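Local coordinates for uncharacterized protein (PDB 4EBG) that is of unknown function but is a probably secreted staphylococcal protein of the DUF4467 family, with a cystatin-like fold, at residues Thr38-Asp43 with Ala89-Glu94. Residues are numbered along the deposited sequence; the frame is centred on the assembly and turned at random.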
loop_
_atom_site.group_PDB
_atom_site.type_symbol
_atom_site.label_atom_id
_atom_site.label_comp_id
_atom_site.label_asym_id
_atom_site.label_seq_id
_atom_site.Cartn_x
_atom_site.Cartn_y
_atom_site.Cartn_z
ATOM N N THR B 38 13.840 5.648 15.171
ATOM C CA THR B 38 12.938 6.741 15.378
ATOM C C THR B 38 13.680 7.986 15.805
ATOM O O THR B 38 14.526 7.927 16.716
ATOM C CB THR B 38 11.862 6.399 16.446
ATOM O OG1 THR B 38 11.282 5.141 16.139
ATOM C CG2 THR B 38 10.823 7.457 16.563
ATOM N N HIS B 39 13.394 9.111 15.165
ATOM C CA HIS B 39 13.905 10.404 15.554
ATOM C C HIS B 39 12.780 11.420 15.590
ATOM O O HIS B 39 11.933 11.447 14.686
ATOM C CB HIS B 39 14.985 10.911 14.609
ATOM C CG HIS B 39 16.260 10.126 14.677
ATOM N ND1 HIS B 39 16.442 8.948 14.000
ATOM C CD2 HIS B 39 17.412 10.350 15.364
ATOM C CE1 HIS B 39 17.655 8.479 14.255
ATOM N NE2 HIS B 39 18.278 9.329 15.047
ATOM N N VAL B 40 12.740 12.265 16.618
ATOM C CA VAL B 40 11.769 13.336 16.756
ATOM C C VAL B 40 12.474 14.677 16.599
ATOM O O VAL B 40 13.583 14.882 17.143
ATOM C CB VAL B 40 11.052 13.286 18.127
ATOM C CG1 VAL B 40 10.079 14.436 18.305
ATOM C CG2 VAL B 40 10.399 11.933 18.335
ATOM N N TYR B 41 11.819 15.596 15.880
ATOM C CA TYR B 41 12.324 16.920 15.604
ATOM C C TYR B 41 11.281 17.946 15.946
ATOM O O TYR B 41 10.091 17.669 15.995
ATOM C CB TYR B 41 12.743 17.066 14.135
ATOM C CG TYR B 41 13.736 16.046 13.724
ATOM C CD1 TYR B 41 15.106 16.285 13.904
ATOM C CD2 TYR B 41 13.358 14.801 13.198
ATOM C CE1 TYR B 41 16.085 15.298 13.566
ATOM C CE2 TYR B 41 14.320 13.871 12.867
ATOM C CZ TYR B 41 15.670 14.092 13.087
ATOM O OH TYR B 41 16.580 13.111 12.776
ATOM N N LYS B 42 11.764 19.174 16.052
ATOM C CA LYS B 42 10.916 20.364 16.223
ATOM C C LYS B 42 9.890 20.153 17.321
ATOM O O LYS B 42 8.721 20.456 17.192
ATOM C CB LYS B 42 10.360 20.835 14.858
ATOM C CG LYS B 42 11.499 21.460 13.969
ATOM C CD LYS B 42 11.039 22.124 12.711
ATOM C CE LYS B 42 12.188 22.487 11.802
ATOM N NZ LYS B 42 11.700 23.264 10.603
ATOM N N ASP B 43 10.402 19.587 18.425
ATOM C CA ASP B 43 9.673 19.319 19.659
ATOM C C ASP B 43 8.387 18.565 19.419
ATOM O O ASP B 43 7.391 18.775 20.105
ATOM C CB ASP B 43 9.450 20.606 20.467
ATOM C CG ASP B 43 9.162 20.346 21.955
ATOM O OD1 ASP B 43 9.475 19.278 22.561
ATOM O OD2 ASP B 43 8.619 21.263 22.567
ATOM N N ALA B 89 17.914 16.307 16.486
ATOM C CA ALA B 89 16.816 15.564 17.062
ATOM C C ALA B 89 16.644 15.914 18.523
ATOM O O ALA B 89 17.601 16.158 19.255
ATOM C CB ALA B 89 17.004 14.081 16.883
ATOM N N ASP B 90 15.385 15.876 18.922
ATOM C CA ASP B 90 15.017 15.940 20.326
ATOM C C ASP B 90 14.950 14.580 21.039
ATOM O O ASP B 90 14.882 14.496 22.250
ATOM C CB ASP B 90 13.617 16.543 20.474
ATOM C CG ASP B 90 13.491 17.866 19.828
ATOM O OD1 ASP B 90 14.256 18.782 20.204
ATOM O OD2 ASP B 90 12.648 17.983 18.929
ATOM N N TYR B 91 14.973 13.522 20.246
ATOM C CA TYR B 91 14.789 12.161 20.723
ATOM C C TYR B 91 15.311 11.250 19.650
ATOM O O TYR B 91 15.066 11.467 18.440
ATOM C CB TYR B 91 13.313 11.852 20.971
ATOM C CG TYR B 91 12.965 10.419 21.234
ATOM C CD1 TYR B 91 12.728 9.530 20.173
ATOM C CD2 TYR B 91 12.890 9.908 22.506
ATOM C CE1 TYR B 91 12.340 8.215 20.407
ATOM C CE2 TYR B 91 12.492 8.576 22.738
ATOM C CZ TYR B 91 12.249 7.749 21.675
ATOM O OH TYR B 91 11.861 6.466 21.880
ATOM N N GLU B 92 15.982 10.177 20.064
ATOM C CA GLU B 92 16.484 9.118 19.171
ATOM C C GLU B 92 16.227 7.770 19.839
ATOM O O GLU B 92 16.555 7.583 21.029
ATOM C CB GLU B 92 17.998 9.280 18.916
ATOM C CG GLU B 92 18.667 8.123 18.148
ATOM C CD GLU B 92 20.112 8.412 17.794
ATOM O OE1 GLU B 92 20.981 8.383 18.688
ATOM O OE2 GLU B 92 20.407 8.611 16.595
ATOM N N ASP B 93 15.732 6.803 19.065
ATOM C CA ASP B 93 15.609 5.414 19.461
ATOM C C ASP B 93 16.133 4.612 18.270
ATOM O O ASP B 93 15.406 4.381 17.319
ATOM C CB ASP B 93 14.144 5.088 19.816
ATOM C CG ASP B 93 13.925 3.692 20.324
ATOM O OD1 ASP B 93 14.897 2.935 20.392
ATOM O OD2 ASP B 93 12.747 3.367 20.659
ATOM N N GLU B 94 17.425 4.332 18.281
ATOM C CA GLU B 94 18.137 3.752 17.151
ATOM C C GLU B 94 18.428 2.305 17.427
ATOM O O GLU B 94 19.314 1.987 18.228
ATOM C CB GLU B 94 19.458 4.493 16.920
ATOM C CG GLU B 94 20.156 4.180 15.639
ATOM C CD GLU B 94 19.623 4.918 14.426
ATOM O OE1 GLU B 94 18.578 5.595 14.516
ATOM O OE2 GLU B 94 20.285 4.801 13.379
HETATM O O HOH W 1 12.780 3.191 17.218
#
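Thr38 and Asp93 form an antiparallel hydrogen-bonded pair, Thr38 N to Asp93 O and Asp93 N to Thr38 O both 2.9 Å, where strands 37-41 and 91-94 run side by side. Farther along, Val40 N donates to Tyr91 O, and Asp90 N reaches Val40 O at 2.7 Å. Between these lies the non-hydrogen-bonded pair His39-Glu92, where CA-H...O contacts from His39 CA to Tyr91 O and Glu92 CA to Thr38 O fill in. A water joins Thr38 OG1 to Asp93 O.

Among the side chains, those of His39 and Glu92 run alongside each other in the same direction. His39 NE2 donates to the anti side of Glu92 OE2 (2.7 Å), with ring and carboxylate planes turned 71° apart. Glu94, whose chi2 of 81° turns CD off the extended path, has OE1 3.0 Å from His39 CE1, at the ring edge; two carboxylates so near would tend to favour a protonated imidazole. Beyond the strand end, Asp90 OD2 accepts Asp43 N (2.8 Å) from above its carboxylate plane, tying the turn after Tyr41 to the start of the other segment.

Apolar contacts are few: Val40 CG2 rests against Tyr91 CD1 (3.8 Å), and Tyr41 CE1 against Ala89 CB (3.7 Å).

The contact joins the antiparallel sheet's last strand in sequence, outermost within the chain, to its first, whose other neighbour is strand 46-52. Thr38, Val40 and Tyr91 face Ile6 of helix 3-23, with Tyr10 bonded to Thr38 OG1; this long helix against the sheet is consistent with a cystatin-like fold. His39 and Tyr41 turn to Met84 of helix 80-86, where Tyr83 meets Tyr41 edge-to-face.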